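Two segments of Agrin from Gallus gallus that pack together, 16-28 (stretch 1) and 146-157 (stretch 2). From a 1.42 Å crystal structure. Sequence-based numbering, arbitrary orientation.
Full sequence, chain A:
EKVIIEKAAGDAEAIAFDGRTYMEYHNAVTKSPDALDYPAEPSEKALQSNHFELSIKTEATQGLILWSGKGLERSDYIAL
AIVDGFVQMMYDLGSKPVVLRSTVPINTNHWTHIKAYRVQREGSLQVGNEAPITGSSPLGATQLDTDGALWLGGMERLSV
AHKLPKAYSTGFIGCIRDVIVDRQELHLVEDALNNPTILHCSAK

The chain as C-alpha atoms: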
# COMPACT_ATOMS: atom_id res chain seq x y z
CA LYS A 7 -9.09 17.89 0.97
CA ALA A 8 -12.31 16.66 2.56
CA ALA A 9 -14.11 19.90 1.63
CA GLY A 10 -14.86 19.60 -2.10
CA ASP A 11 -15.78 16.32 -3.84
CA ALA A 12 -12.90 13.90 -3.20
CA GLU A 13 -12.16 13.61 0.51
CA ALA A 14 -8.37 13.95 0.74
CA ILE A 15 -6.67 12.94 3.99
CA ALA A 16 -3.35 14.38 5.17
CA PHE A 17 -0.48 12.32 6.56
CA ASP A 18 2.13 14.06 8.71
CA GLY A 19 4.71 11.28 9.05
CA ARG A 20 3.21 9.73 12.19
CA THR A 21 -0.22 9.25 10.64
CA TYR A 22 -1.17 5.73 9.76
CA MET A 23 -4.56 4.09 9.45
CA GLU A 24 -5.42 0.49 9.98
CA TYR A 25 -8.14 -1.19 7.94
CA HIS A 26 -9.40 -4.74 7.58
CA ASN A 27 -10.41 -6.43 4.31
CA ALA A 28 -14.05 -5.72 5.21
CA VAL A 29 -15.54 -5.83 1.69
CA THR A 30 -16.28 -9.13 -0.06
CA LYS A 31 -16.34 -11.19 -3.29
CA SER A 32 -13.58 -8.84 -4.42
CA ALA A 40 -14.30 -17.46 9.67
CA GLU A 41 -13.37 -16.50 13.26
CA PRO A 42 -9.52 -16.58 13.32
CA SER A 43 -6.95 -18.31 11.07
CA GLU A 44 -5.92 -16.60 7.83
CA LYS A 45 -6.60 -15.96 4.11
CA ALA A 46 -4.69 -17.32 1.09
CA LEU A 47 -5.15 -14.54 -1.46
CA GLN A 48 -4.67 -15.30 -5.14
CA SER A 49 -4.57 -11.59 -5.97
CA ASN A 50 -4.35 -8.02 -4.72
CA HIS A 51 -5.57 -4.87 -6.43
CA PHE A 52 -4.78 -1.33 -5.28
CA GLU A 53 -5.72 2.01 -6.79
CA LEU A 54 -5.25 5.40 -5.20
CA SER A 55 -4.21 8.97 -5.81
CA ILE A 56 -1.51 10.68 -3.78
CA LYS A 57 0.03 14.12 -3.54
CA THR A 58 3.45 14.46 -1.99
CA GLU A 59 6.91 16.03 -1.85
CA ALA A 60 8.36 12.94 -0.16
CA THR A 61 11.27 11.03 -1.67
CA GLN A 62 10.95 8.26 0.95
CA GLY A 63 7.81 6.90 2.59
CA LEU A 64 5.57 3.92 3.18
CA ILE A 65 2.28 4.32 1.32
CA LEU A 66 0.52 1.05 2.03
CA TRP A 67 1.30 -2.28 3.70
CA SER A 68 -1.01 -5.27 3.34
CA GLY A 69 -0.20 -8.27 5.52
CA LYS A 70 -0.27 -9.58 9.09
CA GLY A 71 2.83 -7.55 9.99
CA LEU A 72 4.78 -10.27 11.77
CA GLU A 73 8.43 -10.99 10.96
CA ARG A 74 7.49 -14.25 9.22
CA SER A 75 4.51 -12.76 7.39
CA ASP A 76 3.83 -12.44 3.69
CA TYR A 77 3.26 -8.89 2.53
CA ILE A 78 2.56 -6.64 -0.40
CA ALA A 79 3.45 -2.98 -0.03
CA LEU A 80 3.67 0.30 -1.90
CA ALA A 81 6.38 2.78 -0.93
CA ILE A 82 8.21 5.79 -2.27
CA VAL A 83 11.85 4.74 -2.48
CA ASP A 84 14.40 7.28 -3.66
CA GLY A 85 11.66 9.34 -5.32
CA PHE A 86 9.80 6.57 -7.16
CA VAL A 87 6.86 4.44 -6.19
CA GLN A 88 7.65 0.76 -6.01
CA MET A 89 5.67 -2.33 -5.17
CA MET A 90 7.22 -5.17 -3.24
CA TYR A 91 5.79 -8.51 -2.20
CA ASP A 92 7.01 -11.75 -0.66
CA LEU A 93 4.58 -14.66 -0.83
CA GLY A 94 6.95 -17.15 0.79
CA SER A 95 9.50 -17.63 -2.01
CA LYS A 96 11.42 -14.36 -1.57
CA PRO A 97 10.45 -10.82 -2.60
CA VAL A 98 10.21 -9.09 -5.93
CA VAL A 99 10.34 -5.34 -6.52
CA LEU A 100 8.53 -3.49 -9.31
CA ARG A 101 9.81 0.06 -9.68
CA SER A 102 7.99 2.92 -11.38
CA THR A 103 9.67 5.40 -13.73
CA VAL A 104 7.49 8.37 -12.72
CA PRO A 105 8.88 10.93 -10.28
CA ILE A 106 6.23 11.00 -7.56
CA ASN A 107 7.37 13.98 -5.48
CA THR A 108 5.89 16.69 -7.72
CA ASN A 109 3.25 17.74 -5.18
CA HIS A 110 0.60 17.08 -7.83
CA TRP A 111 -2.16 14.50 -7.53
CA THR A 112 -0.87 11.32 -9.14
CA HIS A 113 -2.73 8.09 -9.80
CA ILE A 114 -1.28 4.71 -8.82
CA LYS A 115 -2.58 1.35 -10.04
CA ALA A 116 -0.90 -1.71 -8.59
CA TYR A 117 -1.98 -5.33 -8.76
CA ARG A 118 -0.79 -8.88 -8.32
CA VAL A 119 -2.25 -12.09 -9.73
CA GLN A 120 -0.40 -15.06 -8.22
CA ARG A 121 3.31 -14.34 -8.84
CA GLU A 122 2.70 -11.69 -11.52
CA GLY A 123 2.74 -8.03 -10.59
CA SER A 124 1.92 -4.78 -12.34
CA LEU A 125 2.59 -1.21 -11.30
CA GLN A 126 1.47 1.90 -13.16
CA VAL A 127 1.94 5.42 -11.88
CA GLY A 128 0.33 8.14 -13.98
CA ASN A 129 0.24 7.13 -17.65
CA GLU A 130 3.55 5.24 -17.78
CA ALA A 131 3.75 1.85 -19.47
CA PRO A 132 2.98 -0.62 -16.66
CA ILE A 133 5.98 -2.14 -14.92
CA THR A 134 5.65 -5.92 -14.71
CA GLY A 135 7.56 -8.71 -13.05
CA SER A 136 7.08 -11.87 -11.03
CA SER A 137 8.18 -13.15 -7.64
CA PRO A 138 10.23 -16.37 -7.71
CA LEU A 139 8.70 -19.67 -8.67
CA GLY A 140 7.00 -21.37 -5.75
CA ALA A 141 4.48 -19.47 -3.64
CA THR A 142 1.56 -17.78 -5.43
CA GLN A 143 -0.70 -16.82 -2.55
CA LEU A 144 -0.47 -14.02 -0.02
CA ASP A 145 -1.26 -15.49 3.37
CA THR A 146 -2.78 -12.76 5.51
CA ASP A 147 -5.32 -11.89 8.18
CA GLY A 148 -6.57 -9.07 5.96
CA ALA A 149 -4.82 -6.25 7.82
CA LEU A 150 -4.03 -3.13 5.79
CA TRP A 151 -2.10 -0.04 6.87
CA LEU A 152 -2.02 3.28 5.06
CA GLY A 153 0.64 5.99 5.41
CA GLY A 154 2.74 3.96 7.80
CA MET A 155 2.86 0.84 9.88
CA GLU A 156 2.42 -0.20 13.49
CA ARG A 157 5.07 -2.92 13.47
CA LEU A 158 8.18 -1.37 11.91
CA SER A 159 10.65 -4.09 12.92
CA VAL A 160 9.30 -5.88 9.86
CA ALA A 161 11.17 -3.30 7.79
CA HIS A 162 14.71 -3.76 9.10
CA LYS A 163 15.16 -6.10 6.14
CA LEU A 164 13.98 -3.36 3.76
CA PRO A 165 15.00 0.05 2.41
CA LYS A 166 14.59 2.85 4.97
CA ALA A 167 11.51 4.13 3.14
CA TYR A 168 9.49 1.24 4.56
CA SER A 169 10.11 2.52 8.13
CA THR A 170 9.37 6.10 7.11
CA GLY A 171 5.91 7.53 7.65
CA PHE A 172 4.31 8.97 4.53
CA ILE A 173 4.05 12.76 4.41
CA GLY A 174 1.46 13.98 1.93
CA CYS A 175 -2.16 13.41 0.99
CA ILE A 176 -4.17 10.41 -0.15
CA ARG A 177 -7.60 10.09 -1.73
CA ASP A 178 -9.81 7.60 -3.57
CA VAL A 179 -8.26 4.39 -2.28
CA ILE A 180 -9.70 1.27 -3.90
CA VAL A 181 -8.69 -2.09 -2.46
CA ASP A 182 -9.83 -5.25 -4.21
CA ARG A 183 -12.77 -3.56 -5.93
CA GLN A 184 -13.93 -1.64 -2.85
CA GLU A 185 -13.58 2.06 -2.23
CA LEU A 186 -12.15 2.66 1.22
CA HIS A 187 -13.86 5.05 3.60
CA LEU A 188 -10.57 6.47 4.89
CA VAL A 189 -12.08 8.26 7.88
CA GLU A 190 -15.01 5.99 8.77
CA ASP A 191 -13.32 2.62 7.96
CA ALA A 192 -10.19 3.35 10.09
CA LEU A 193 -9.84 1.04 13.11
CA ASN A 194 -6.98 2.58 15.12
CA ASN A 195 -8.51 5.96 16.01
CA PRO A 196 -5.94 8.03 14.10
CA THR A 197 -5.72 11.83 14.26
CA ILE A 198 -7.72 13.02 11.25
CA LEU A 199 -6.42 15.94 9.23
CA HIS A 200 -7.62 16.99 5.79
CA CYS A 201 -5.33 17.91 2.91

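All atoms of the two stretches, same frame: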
# COMPACT_ATOMS: atom_id res chain seq x y z
N ALA A 16 -4.75 13.99 5.02
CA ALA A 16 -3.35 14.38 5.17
C ALA A 16 -2.63 13.44 6.11
O ALA A 16 -3.19 12.98 7.10
CB ALA A 16 -3.26 15.80 5.69
N PHE A 17 -1.36 13.18 5.79
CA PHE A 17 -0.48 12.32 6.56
C PHE A 17 0.74 13.14 6.94
O PHE A 17 1.38 13.73 6.07
CB PHE A 17 -0.10 11.09 5.74
CG PHE A 17 -1.25 10.17 5.48
CD1 PHE A 17 -1.38 8.99 6.20
CD2 PHE A 17 -2.22 10.49 4.55
CE1 PHE A 17 -2.45 8.16 5.99
CE2 PHE A 17 -3.29 9.65 4.34
CZ PHE A 17 -3.41 8.49 5.05
N ASP A 18 1.05 13.20 8.23
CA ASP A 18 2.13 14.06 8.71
C ASP A 18 3.44 13.34 9.04
O ASP A 18 4.37 13.96 9.54
CB ASP A 18 1.66 14.84 9.94
CG ASP A 18 1.46 13.97 11.16
OD1 ASP A 18 1.06 14.51 12.21
OD2 ASP A 18 1.68 12.74 11.17
N GLY A 19 3.51 12.05 8.75
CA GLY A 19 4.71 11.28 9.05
C GLY A 19 4.51 10.31 10.20
O GLY A 19 5.22 9.31 10.31
N ARG A 20 3.56 10.62 11.08
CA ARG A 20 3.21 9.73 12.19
C ARG A 20 1.82 9.15 11.96
O ARG A 20 1.37 8.28 12.71
CB ARG A 20 3.19 10.48 13.51
CG ARG A 20 4.52 11.01 13.96
CD ARG A 20 4.37 11.97 15.12
NE ARG A 20 3.58 13.14 14.72
CZ ARG A 20 2.92 13.93 15.56
NH1 ARG A 20 2.93 13.70 16.87
NH2 ARG A 20 2.25 14.96 15.08
N THR A 21 1.13 9.67 10.96
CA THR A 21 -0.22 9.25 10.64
C THR A 21 -0.23 7.91 9.95
O THR A 21 0.43 7.73 8.93
CB THR A 21 -0.88 10.24 9.67
OG1 THR A 21 -0.72 11.58 10.13
CG2 THR A 21 -2.40 10.01 9.60
N TYR A 22 -0.98 6.97 10.47
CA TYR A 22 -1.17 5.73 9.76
C TYR A 22 -2.50 5.14 10.19
O TYR A 22 -2.88 5.20 11.36
CB TYR A 22 0.00 4.77 9.96
CG TYR A 22 0.18 4.29 11.37
CD1 TYR A 22 0.71 5.11 12.35
CD2 TYR A 22 -0.19 3.00 11.72
CE1 TYR A 22 0.87 4.65 13.65
CE2 TYR A 22 -0.03 2.54 13.01
CZ TYR A 22 0.50 3.36 13.97
OH TYR A 22 0.65 2.88 15.25
N MET A 23 -3.24 4.65 9.20
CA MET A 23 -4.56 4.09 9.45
C MET A 23 -4.57 2.62 9.21
O MET A 23 -3.99 2.13 8.25
CB MET A 23 -5.60 4.67 8.50
CG MET A 23 -6.05 6.02 8.86
SD MET A 23 -4.81 7.14 8.34
CE MET A 23 -5.80 8.30 7.52
N GLU A 24 -5.26 1.92 10.09
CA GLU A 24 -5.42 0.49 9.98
C GLU A 24 -6.80 0.19 9.44
O GLU A 24 -7.79 0.79 9.87
CB GLU A 24 -5.27 -0.16 11.34
CG GLU A 24 -5.39 -1.66 11.31
CD GLU A 24 -5.44 -2.27 12.70
OE1 GLU A 24 -5.41 -3.51 12.80
OE2 GLU A 24 -5.52 -1.50 13.68
N TYR A 25 -6.87 -0.75 8.51
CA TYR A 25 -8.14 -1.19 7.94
C TYR A 25 -8.13 -2.71 7.92
O TYR A 25 -7.09 -3.33 8.10
CB TYR A 25 -8.31 -0.64 6.52
CG TYR A 25 -8.22 0.87 6.44
CD1 TYR A 25 -7.00 1.50 6.28
CD2 TYR A 25 -9.36 1.66 6.54
CE1 TYR A 25 -6.92 2.88 6.22
CE2 TYR A 25 -9.28 3.04 6.48
CZ TYR A 25 -8.06 3.64 6.31
OH TYR A 25 -7.99 5.02 6.26
N HIS A 26 -9.30 -3.30 7.72
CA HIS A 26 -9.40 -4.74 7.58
C HIS A 26 -10.18 -5.05 6.30
O HIS A 26 -11.17 -4.37 6.01
CB HIS A 26 -10.11 -5.35 8.80
CG HIS A 26 -10.37 -6.82 8.68
ND1 HIS A 26 -11.39 -7.35 7.92
CD2 HIS A 26 -9.74 -7.88 9.24
CE1 HIS A 26 -11.38 -8.66 8.01
NE2 HIS A 26 -10.38 -9.01 8.81
N ASN A 27 -9.72 -6.04 5.54
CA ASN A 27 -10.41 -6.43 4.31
C ASN A 27 -11.89 -6.70 4.62
O ASN A 27 -12.32 -7.84 4.71
CB ASN A 27 -9.75 -7.66 3.68
CG ASN A 27 -10.16 -8.96 4.34
OD1 ASN A 27 -10.82 -9.81 3.73
ND2 ASN A 27 -9.77 -9.13 5.60
N ALA A 28 -12.66 -5.62 4.76
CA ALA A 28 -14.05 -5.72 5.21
C ALA A 28 -15.09 -5.70 4.08
O ALA A 28 -16.29 -5.61 4.35
CB ALA A 28 -14.33 -4.60 6.21
N THR A 146 -2.57 -13.93 4.66
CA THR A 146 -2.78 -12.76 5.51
C THR A 146 -4.07 -12.83 6.31
O THR A 146 -4.97 -13.61 6.00
CB THR A 146 -2.80 -11.49 4.63
OG1 THR A 146 -3.08 -10.34 5.44
CG2 THR A 146 -3.96 -11.52 3.64
N ASP A 147 -4.14 -12.01 7.35
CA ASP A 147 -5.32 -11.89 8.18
C ASP A 147 -6.26 -10.84 7.60
O ASP A 147 -7.38 -10.67 8.07
CB ASP A 147 -4.94 -11.54 9.62
CG ASP A 147 -4.22 -10.20 9.74
OD1 ASP A 147 -4.07 -9.71 10.88
OD2 ASP A 147 -3.76 -9.58 8.75
N GLY A 148 -5.79 -10.12 6.58
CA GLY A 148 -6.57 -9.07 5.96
C GLY A 148 -6.22 -7.67 6.42
O GLY A 148 -6.83 -6.70 5.99
N ALA A 149 -5.22 -7.56 7.30
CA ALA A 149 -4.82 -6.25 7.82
C ALA A 149 -4.23 -5.38 6.71
O ALA A 149 -3.49 -5.87 5.85
CB ALA A 149 -3.81 -6.41 8.94
N LEU A 150 -4.54 -4.09 6.76
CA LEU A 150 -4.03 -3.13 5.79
C LEU A 150 -3.70 -1.83 6.51
O LEU A 150 -4.51 -1.33 7.29
CB LEU A 150 -5.08 -2.89 4.70
CG LEU A 150 -4.80 -1.76 3.72
CD1 LEU A 150 -3.62 -2.10 2.85
CD2 LEU A 150 -6.03 -1.49 2.86
N TRP A 151 -2.51 -1.30 6.26
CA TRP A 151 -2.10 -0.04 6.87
C TRP A 151 -1.81 0.98 5.78
O TRP A 151 -1.22 0.65 4.76
CB TRP A 151 -0.86 -0.24 7.74
CG TRP A 151 -1.11 -1.07 8.97
CD1 TRP A 151 -0.97 -2.42 9.09
CD2 TRP A 151 -1.53 -0.60 10.25
NE1 TRP A 151 -1.29 -2.82 10.37
CE2 TRP A 151 -1.64 -1.72 11.10
CE3 TRP A 151 -1.85 0.66 10.77
CZ2 TRP A 151 -2.03 -1.62 12.43
CZ3 TRP A 151 -2.24 0.76 12.09
CH2 TRP A 151 -2.33 -0.38 12.91
N LEU A 152 -2.22 2.22 6.01
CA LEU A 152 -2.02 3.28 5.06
C LEU A 152 -1.19 4.40 5.70
O LEU A 152 -1.45 4.78 6.83
CB LEU A 152 -3.38 3.82 4.62
CG LEU A 152 -3.47 4.76 3.43
CD1 LEU A 152 -3.05 4.07 2.15
CD2 LEU A 152 -4.90 5.27 3.31
N GLY A 153 -0.19 4.88 4.97
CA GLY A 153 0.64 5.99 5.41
C GLY A 153 1.76 5.63 6.37
O GLY A 153 2.58 6.47 6.73
N GLY A 154 1.79 4.38 6.80
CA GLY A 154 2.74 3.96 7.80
C GLY A 154 2.34 2.61 8.32
O GLY A 154 1.42 1.98 7.79
N MET A 155 3.02 2.17 9.37
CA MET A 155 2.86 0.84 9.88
C MET A 155 3.03 0.81 11.39
O MET A 155 3.83 1.56 11.93
CB MET A 155 3.95 -0.01 9.26
CG MET A 155 3.70 -1.46 9.25
SD MET A 155 4.50 -2.05 7.80
CE MET A 155 6.22 -1.99 8.27
N GLU A 156 2.29 -0.07 12.05
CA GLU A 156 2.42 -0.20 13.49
C GLU A 156 3.73 -0.91 13.82
O GLU A 156 4.56 -0.39 14.56
CB GLU A 156 1.26 -1.00 14.08
CG GLU A 156 1.44 -1.32 15.55
CD GLU A 156 0.37 -2.25 16.09
OE1 GLU A 156 -0.79 -1.81 16.22
OE2 GLU A 156 0.70 -3.42 16.39
N ARG A 157 3.90 -2.08 13.23
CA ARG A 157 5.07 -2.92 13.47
C ARG A 157 6.16 -2.65 12.44
O ARG A 157 6.16 -3.23 11.36
CB ARG A 157 4.64 -4.39 13.43
CG ARG A 157 3.34 -4.66 14.21
CD ARG A 157 2.74 -6.03 13.96
NE ARG A 157 1.33 -6.10 14.32
CZ ARG A 157 0.59 -7.20 14.24
NH1 ARG A 157 -0.69 -7.18 14.59
NH2 ARG A 157 1.13 -8.33 13.80
O HOH W 1 3.52 6.73 9.67

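Stretch 1 approaches stretch 2 through F17, whose buried ring sets CZ 4.0 Å from L152 CD2 and CD1 3.7 Å from G153 CA; a CB on G153 would strike that ring, and the positive phi there also favours glycine. D18 shapes the turn that follows: its OD2 accepts from R20 N at 2.8 Å, and its OD1 forms a salt bridge with R20 NH2 at 3.1 Å.

At Y22 the ring lies obliquely to the indole of W151, with M155 O over one of its faces, while G154, lacking a side chain, lets Y22 CB approach to 3.6 Å from G154 C. Antiparallel pairing begins at M23, where M23 N donates to L152 O (3.0 Å) and L152 N to M23 O (2.9 Å).

E24 turns to the face shared with W151. Its aliphatic CB sits 3.4 Å above the centroid of the W151 six-membered ring, so even an acidic residue offers a CH-pi contact. Y25, on the buried face with L150 and L152, repeats the paired bonds: Y25 N to L150 O is 2.7 Å, L150 N to Y25 O 3.0 Å. Its ring edge meets L152, CE1 lying 4.0 Å from CB.

Finally, N27 N donates to G148 O at 3.0 Å. A CB on G148 would collide with N27 ND2, so glycine fits here.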